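Local coordinates for siderophore enterobactin esterase (Emericella nidulans, PDB 6GUO), which hydrolyses the ester bonds of the bacterial siderophore enterobactin inside the fungal cell, so that its iron can be released, at residues Pro231-Gln234 / Arg235-Asp239; Val35-Pro38 / Leu39-Glu43; Ser180-Asp183 / Val184-Ala187. All coordinates share one frame; numbering follows the deposited sequence. Where two conformers were deposited one is given.

Interaction 1: residues Pro231-Gln234 / Arg235-Asp239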
loop_
_atom_site.group_PDB
_atom_site.type_symbol
_atom_site.label_atom_id
_atom_site.label_comp_id
_atom_site.label_asym_id
_atom_site.label_seq_id
_atom_site.Cartn_x
_atom_site.Cartn_y
_atom_site.Cartn_z
ATOM N N PRO A 231 16.024 8.736 13.673
ATOM C CA PRO A 231 15.942 7.278 13.592
ATOM C C PRO A 231 15.879 6.583 14.953
ATOM O O PRO A 231 16.379 7.108 15.952
ATOM C CB PRO A 231 17.211 6.878 12.823
ATOM C CG PRO A 231 18.106 8.056 12.871
ATOM C CD PRO A 231 17.239 9.259 13.023
ATOM N N VAL A 232 15.239 5.418 14.956
ATOM C CA VAL A 232 15.052 4.592 16.138
ATOM C C VAL A 232 15.766 3.272 15.879
ATOM O O VAL A 232 15.586 2.657 14.826
ATOM C CB VAL A 232 13.552 4.345 16.404
ATOM C CG1 VAL A 232 13.348 3.362 17.554
ATOM C CG2 VAL A 232 12.850 5.667 16.692
ATOM N N ARG A 233 16.563 2.831 16.848
ATOM C CA ARG A 233 17.334 1.613 16.683
ATOM C C ARG A 233 16.403 0.414 16.576
ATOM O O ARG A 233 15.495 0.249 17.397
ATOM C CB ARG A 233 18.303 1.415 17.840
ATOM C CG ARG A 233 19.244 0.251 17.611
ATOM C CD ARG A 233 20.449 0.326 18.513
ATOM N NE ARG A 233 21.352 -0.791 18.266
ATOM C CZ ARG A 233 22.409 -1.094 19.016
ATOM N NH1 ARG A 233 22.726 -0.361 20.087
ATOM N NH2 ARG A 233 23.163 -2.141 18.693
ATOM N N GLN A 234 16.617 -0.406 15.549
ATOM C CA GLN A 234 15.797 -1.592 15.344
ATOM C C GLN A 234 16.267 -2.704 16.270
ATOM O O GLN A 234 17.392 -2.669 16.781
ATOM C CB GLN A 234 15.818 -2.023 13.875
ATOM C CG GLN A 234 15.261 -0.965 12.925
ATOM C CD GLN A 234 13.891 -0.435 13.350
ATOM O OE1 GLN A 234 12.935 -1.203 13.522
ATOM N NE2 GLN A 234 13.794 0.880 13.535
ATOM N N ARG A 235 15.381 -3.671 16.496
ATOM C CA ARG A 235 15.604 -4.746 17.466
ATOM C C ARG A 235 16.904 -5.494 17.195
ATOM O O ARG A 235 17.681 -5.746 18.117
ATOM C CB ARG A 235 14.428 -5.728 17.450
ATOM C CG ARG A 235 14.471 -6.788 18.543
ATOM C CD ARG A 235 13.227 -7.659 18.506
ATOM N NE ARG A 235 13.061 -8.321 17.211
ATOM C CZ ARG A 235 13.735 -9.397 16.793
ATOM N NH1 ARG A 235 13.485 -9.895 15.584
ATOM N NH2 ARG A 235 14.653 -9.985 17.560
ATOM N N VAL A 236 17.114 -5.843 15.927
ATOM C CA VAL A 236 18.340 -6.478 15.461
ATOM C C VAL A 236 19.062 -5.453 14.587
ATOM O O VAL A 236 18.706 -5.243 13.423
ATOM C CB VAL A 236 18.049 -7.774 14.666
ATOM C CG1 VAL A 236 19.344 -8.502 14.334
ATOM C CG2 VAL A 236 17.117 -8.689 15.452
ATOM N N GLU A 237 20.048 -4.786 15.178
ATOM C CA GLU A 237 20.869 -3.803 14.473
ATOM C C GLU A 237 22.110 -3.525 15.305
ATOM O O GLU A 237 22.001 -3.300 16.513
ATOM C CB GLU A 237 20.094 -2.497 14.254
ATOM C CG GLU A 237 20.865 -1.452 13.462
ATOM C CD GLU A 237 20.042 -0.229 13.106
ATOM O OE1 GLU A 237 19.064 0.094 13.820
ATOM O OE2 GLU A 237 20.390 0.424 12.099
ATOM N N SER A 238 23.278 -3.533 14.661
ATOM C CA SER A 238 24.539 -3.264 15.357
ATOM C C SER A 238 24.648 -1.786 15.724
ATOM O O SER A 238 23.975 -0.936 15.131
ATOM C CB SER A 238 25.741 -3.681 14.502
ATOM O OG SER A 238 25.956 -2.771 13.436
ATOM N N ASP A 239 25.513 -1.496 16.690
ATOM C CA ASP A 239 25.737 -0.122 17.155
ATOM C C ASP A 239 26.177 0.774 16.011
ATOM O O ASP A 239 25.587 1.833 15.785
ATOM C CB ASP A 239 26.807 -0.068 18.245
ATOM C CG ASP A 239 26.464 -0.913 19.445
ATOM O OD1 ASP A 239 25.311 -0.857 19.914
ATOM O OD2 ASP A 239 27.351 -1.648 19.920
HETATM O O HOH W 1 12.927 -3.677 14.834
HETATM O O HOH W 2 19.561 -3.116 18.503
#
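The guanidinium of R233 has D239 CA lying over one face, offset toward the rim, while the carbonyl of E237 meets its edge in the plane of the group. That edge is used side-on: NE and NH2 both turn to the single atom E237 O, with NH2 at 2.7 Å from E237 O and NE, by the more bent bond, at 3.1 Å from it. The NH2 bond lies in the carbonyl plane, whereas NE stands above it. R233 reaches so far because CG is anti to the backbone N (chi1 -173°) and the chain runs extended out to NE. Its other partner is the carboxylate of D239, turned 75° from the guanidinium; NH1 comes within 2.6 Å of OD1 in a salt bridge, and both NH1 and NH2 donate to OD1 by weak, strongly bent bonds. Across the loop the extended side chain of E237 reaches Q234, where OE1 accepts from the backbone N in a nearly straight bond of 3.0 Å, leaving OE2 to a salt bridge with R245. Water 1 joins OE1 of Q234 to the backbone N of R235. This surface loop links strand 219-225 to helix 239-252: S238 is the N-cap, its OG bonded to M241 N, R233 and E237 rest on F242 of the first turn, and R235 reaches the C-terminal N301 and A304 of the second subunit.

Interaction 2: residues Val35-Pro38 / Leu39-Glu43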
loop_
_atom_site.group_PDB
_atom_site.type_symbol
_atom_site.label_atom_id
_atom_site.label_comp_id
_atom_site.label_asym_id
_atom_site.label_seq_id
_atom_site.Cartn_x
_atom_site.Cartn_y
_atom_site.Cartn_z
ATOM N N VAL A 35 0.714 0.169 -16.855
ATOM C CA VAL A 35 -0.530 0.928 -16.882
ATOM C C VAL A 35 -1.668 0.080 -16.323
ATOM O O VAL A 35 -1.821 -1.076 -16.704
ATOM C CB VAL A 35 -0.880 1.381 -18.316
ATOM C CG1 VAL A 35 -2.141 2.241 -18.320
ATOM C CG2 VAL A 35 0.284 2.146 -18.935
ATOM N N SER A 36 -2.463 0.656 -15.421
ATOM C CA SER A 36 -3.679 0.012 -14.945
ATOM C C SER A 36 -4.857 0.956 -15.066
ATOM O O SER A 36 -4.689 2.173 -15.052
ATOM C CB SER A 36 -3.547 -0.449 -13.493
ATOM O OG SER A 36 -3.472 0.645 -12.598
ATOM N N TRP A 37 -6.046 0.373 -15.165
ATOM C CA TRP A 37 -7.272 1.141 -15.336
ATOM C C TRP A 37 -8.408 0.540 -14.514
ATOM O O TRP A 37 -8.296 -0.598 -14.053
ATOM C CB TRP A 37 -7.626 1.266 -16.824
ATOM C CG TRP A 37 -7.722 -0.015 -17.571
ATOM C CD1 TRP A 37 -8.853 -0.720 -17.832
ATOM C CD2 TRP A 37 -6.651 -0.737 -18.185
ATOM N NE1 TRP A 37 -8.561 -1.842 -18.565
ATOM C CE2 TRP A 37 -7.213 -1.878 -18.793
ATOM C CE3 TRP A 37 -5.268 -0.537 -18.274
ATOM C CZ2 TRP A 37 -6.443 -2.815 -19.483
ATOM C CZ3 TRP A 37 -4.505 -1.464 -18.956
ATOM C CH2 TRP A 37 -5.095 -2.594 -19.549
ATOM N N PRO A 38 -9.489 1.314 -14.292
ATOM C CA PRO A 38 -10.547 0.846 -13.389
ATOM C C PRO A 38 -11.178 -0.491 -13.763
ATOM O O PRO A 38 -11.301 -0.824 -14.941
ATOM C CB PRO A 38 -11.591 1.962 -13.471
ATOM C CG PRO A 38 -10.794 3.179 -13.746
ATOM C CD PRO A 38 -9.688 2.730 -14.656
ATOM N N LEU A 39 -11.592 -1.230 -12.740
ATOM C CA LEU A 39 -12.149 -2.564 -12.909
ATOM C C LEU A 39 -13.517 -2.598 -13.587
ATOM O O LEU A 39 -13.898 -3.637 -14.118
ATOM C CB LEU A 39 -12.233 -3.267 -11.551
ATOM C CG LEU A 39 -10.895 -3.594 -10.890
ATOM C CD1 LEU A 39 -11.151 -4.233 -9.536
ATOM C CD2 LEU A 39 -10.035 -4.500 -11.754
ATOM N N THR A 40 -14.249 -1.481 -13.567
ATOM C CA THR A 40 -15.519 -1.379 -14.291
ATOM C C THR A 40 -15.339 -1.247 -15.808
ATOM O O THR A 40 -16.301 -1.423 -16.552
ATOM C CB THR A 40 -16.374 -0.203 -13.778
ATOM O OG1 THR A 40 -15.584 0.988 -13.727
ATOM C CG2 THR A 40 -16.903 -0.504 -12.389
ATOM N N TRP A 41 -14.125 -0.931 -16.255
ATOM C CA TRP A 41 -13.809 -0.854 -17.683
ATOM C C TRP A 41 -13.469 -2.250 -18.217
ATOM O O TRP A 41 -13.171 -3.167 -17.450
ATOM C CB TRP A 41 -12.613 0.069 -17.922
ATOM C CG TRP A 41 -12.737 1.489 -17.429
ATOM C CD1 TRP A 41 -13.698 2.019 -16.603
ATOM C CD2 TRP A 41 -11.825 2.548 -17.704
ATOM N NE1 TRP A 41 -13.439 3.342 -16.368
ATOM C CE2 TRP A 41 -12.294 3.695 -17.033
ATOM C CE3 TRP A 41 -10.655 2.645 -18.473
ATOM C CZ2 TRP A 41 -11.627 4.923 -17.093
ATOM C CZ3 TRP A 41 -9.993 3.867 -18.532
ATOM C CH2 TRP A 41 -10.483 4.988 -17.852
ATOM N N SER A 42 -13.474 -2.400 -19.536
ATOM C CA SER A 42 -13.178 -3.700 -20.151
ATOM C C SER A 42 -11.690 -4.050 -20.057
ATOM O O SER A 42 -10.844 -3.173 -19.855
ATOM C CB SER A 42 -13.616 -3.719 -21.617
ATOM O OG SER A 42 -12.654 -3.090 -22.445
ATOM N N GLU A 43 -11.381 -5.331 -20.250
ATOM C CA GLU A 43 -9.989 -5.810 -20.304
ATOM C C GLU A 43 -9.186 -5.233 -21.479
ATOM O O GLU A 43 -7.957 -5.232 -21.440
ATOM C CB GLU A 43 -9.934 -7.344 -20.330
ATOM C CG GLU A 43 -10.402 -7.994 -19.033
ATOM C CD GLU A 43 -10.006 -9.458 -18.911
ATOM O OE1 GLU A 43 -10.885 -10.329 -19.087
ATOM O OE2 GLU A 43 -8.819 -9.743 -18.637
#
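A type I beta turn, P38 to W41, carries the chain off the end of strand 31-36, and the contact is built on it, with P38 and W41 packed together and W37 reaching on to S42. The turn is closed by W41 N, which donates to P38 O at 3.1 Å. On the same two residues the pyrrolidine ring lies over a face of the indole: P38 CD sits over the centre of the six-membered ring of W41, 3.6 Å from its centroid and 9° off the normal, a CH-pi contact, while P38 CG covers CE2 on the same face. The two tryptophans approach each other rim to rim, neither over the other's face, and W37 CB touches W41 CE3 at 3.7 Å. In the alpha/beta-hydrolase sheet, strand 31-36 runs antiparallel to both of its neighbours, 18-24 and 83-90; at its exit N17 ND2 binds the carbonyls of P38 and W41, and W41 packs on V85. With CG of W37 between its backbone N and carbonyl carbon (chi1 54°), the indole swings over to the chain that follows the turn, and W37 NE1 donates to S42 O at 2.9 Å, the acceptor lying close to the ring plane. Next to that bond, E43 O meets the same edge at CZ2, 3.5 Å away. A triethylene glycol molecule, probably from the crystallisation liquor, lies near the side chain of W37, and L39 packs against R72 of helix 60-77 and T94 of the second subunit.

Interaction 3: residues Ser180-Asp183 / Val184-Ala187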
loop_
_atom_site.group_PDB
_atom_site.type_symbol
_atom_site.label_atom_id
_atom_site.label_comp_id
_atom_site.label_asym_id
_atom_site.label_seq_id
_atom_site.Cartn_x
_atom_site.Cartn_y
_atom_site.Cartn_z
ATOM N N SER A 180 2.989 23.773 -15.002
ATOM C CA SER A 180 1.835 23.268 -15.758
ATOM C C SER A 180 1.937 21.797 -16.189
ATOM O O SER A 180 0.966 21.267 -16.737
ATOM C CB SER A 180 1.587 24.139 -16.992
ATOM O OG SER A 180 1.320 25.471 -16.603
ATOM N N SER A 181 3.086 21.147 -15.952
ATOM C CA SER A 181 3.312 19.736 -16.320
ATOM C C SER A 181 2.219 18.811 -15.813
ATOM O O SER A 181 1.721 17.945 -16.540
ATOM C CB SER A 181 4.634 19.235 -15.737
ATOM O OG SER A 181 5.730 19.958 -16.245
ATOM N N PHE A 182 1.886 18.985 -14.534
ATOM C CA PHE A 182 0.848 18.206 -13.858
ATOM C C PHE A 182 -0.015 19.144 -13.029
ATOM O O PHE A 182 0.432 20.222 -12.639
ATOM C CB PHE A 182 1.481 17.140 -12.946
ATOM C CG PHE A 182 2.344 16.155 -13.685
ATOM C CD1 PHE A 182 1.805 14.970 -14.181
ATOM C CD2 PHE A 182 3.685 16.431 -13.927
ATOM C CE1 PHE A 182 2.597 14.074 -14.886
ATOM C CE2 PHE A 182 4.481 15.540 -14.630
ATOM C CZ PHE A 182 3.936 14.362 -15.115
ATOM N N ASP A 183 -1.246 18.729 -12.754
ATOM C CA ASP A 183 -2.151 19.506 -11.893
ATOM C C ASP A 183 -1.757 19.385 -10.423
ATOM O O ASP A 183 -1.829 20.364 -9.667
ATOM C CB ASP A 183 -3.594 19.042 -12.081
ATOM C CG ASP A 183 -4.079 19.237 -13.496
ATOM O OD1 ASP A 183 -4.059 20.391 -13.962
ATOM O OD2 ASP A 183 -4.464 18.244 -14.151
ATOM N N VAL A 184 -1.329 18.180 -10.045
ATOM C CA VAL A 184 -1.040 17.819 -8.661
ATOM C C VAL A 184 0.335 17.161 -8.579
ATOM O O VAL A 184 0.661 16.300 -9.391
ATOM C CB VAL A 184 -2.103 16.843 -8.124
ATOM C CG1 VAL A 184 -1.844 16.502 -6.660
ATOM C CG2 VAL A 184 -3.495 17.440 -8.292
ATOM N N TYR A 185 1.125 17.584 -7.595
ATOM C CA TYR A 185 2.449 17.026 -7.337
ATOM C C TYR A 185 2.442 16.421 -5.949
ATOM O O TYR A 185 2.029 17.060 -4.984
ATOM C CB TYR A 185 3.518 18.106 -7.437
ATOM C CG TYR A 185 3.536 18.769 -8.791
ATOM C CD1 TYR A 185 4.450 18.384 -9.764
ATOM C CD2 TYR A 185 2.618 19.773 -9.109
ATOM C CE1 TYR A 185 4.460 18.985 -11.013
ATOM C CE2 TYR A 185 2.621 20.377 -10.353
ATOM C CZ TYR A 185 3.545 19.976 -11.301
ATOM O OH TYR A 185 3.545 20.571 -12.538
ATOM N N LEU A 186 2.887 15.178 -5.868
ATOM C CA LEU A 186 2.926 14.437 -4.622
ATOM C C LEU A 186 4.389 14.084 -4.404
ATOM O O LEU A 186 4.921 13.175 -5.038
ATOM C CB LEU A 186 2.035 13.198 -4.724
ATOM C CG LEU A 186 0.584 13.460 -5.141
ATOM C CD1 LEU A 186 -0.107 12.153 -5.484
ATOM C CD2 LEU A 186 -0.179 14.193 -4.046
ATOM N N ALA A 187 5.041 14.863 -3.544
ATOM C CA ALA A 187 6.464 14.720 -3.259
ATOM C C ALA A 187 6.628 14.079 -1.884
ATOM O O ALA A 187 6.527 14.754 -0.858
ATOM C CB ALA A 187 7.144 16.079 -3.305
#
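V184 begins the strand directly after D183, and its side chain packs on A160 of strand 156-164 and on L302. Y185 does most of the work. Its CG is anti to the carbonyl carbon (chi1 -59°), which lays the ring back along the incoming chain until the hydroxyl reaches the backbone of F182. F182 N donates to Y185 OH at 3.0 Å in a fairly straight bond, and the same hydroxyl also hydrogen-bonds P179 O, so one buried OH ties together two points of the loop. Strand 184-188 is one of the parallel inner strands of the alpha/beta-hydrolase sheet, between 156-164 and 219-225, and the loop before it leads in from helix 166-177; the tyrosine thus joins the loop that leaves helix 166-177 to the start of the strand. Over one face of the ring, offset toward the rim, lies F182 CB, 4.2 Å from the ring centroid and 24° off the normal, a CH-pi contact. The two aromatic side chains cross at about a right angle, with F182 CD2 at 4.0 Å from Y185 CE1. S181 CB adds a contact with the hydroxyl of Y185 at 3.6 Å. A174 and L175 of helix 166-177 and L220 of strand 219-225 also pack against the ring, while D183 OD2 accepts from T159 N of the neighbouring strand.

From the N terminus, interaction 2 comes first: it turns the chain as strand 31-36 ends and the loop toward strand 52-58 begins. Interaction 3 follows, closing the connection from helix 166-177 into strand 184-188, and interaction 1 is last, between strand 219-225 and helix 239-252. The three are strictly in series; none encloses or crosses another. Interactions 2 and 3 sit on one and the same beta sheet, their nearest atoms about 13 Å apart, one at its antiparallel part and the other among its parallel strands. Interaction 1 stands out from the body at the surface, its centre about 36 Å from that of interaction 3, and it touches the second subunit, as interaction 2 does through L39.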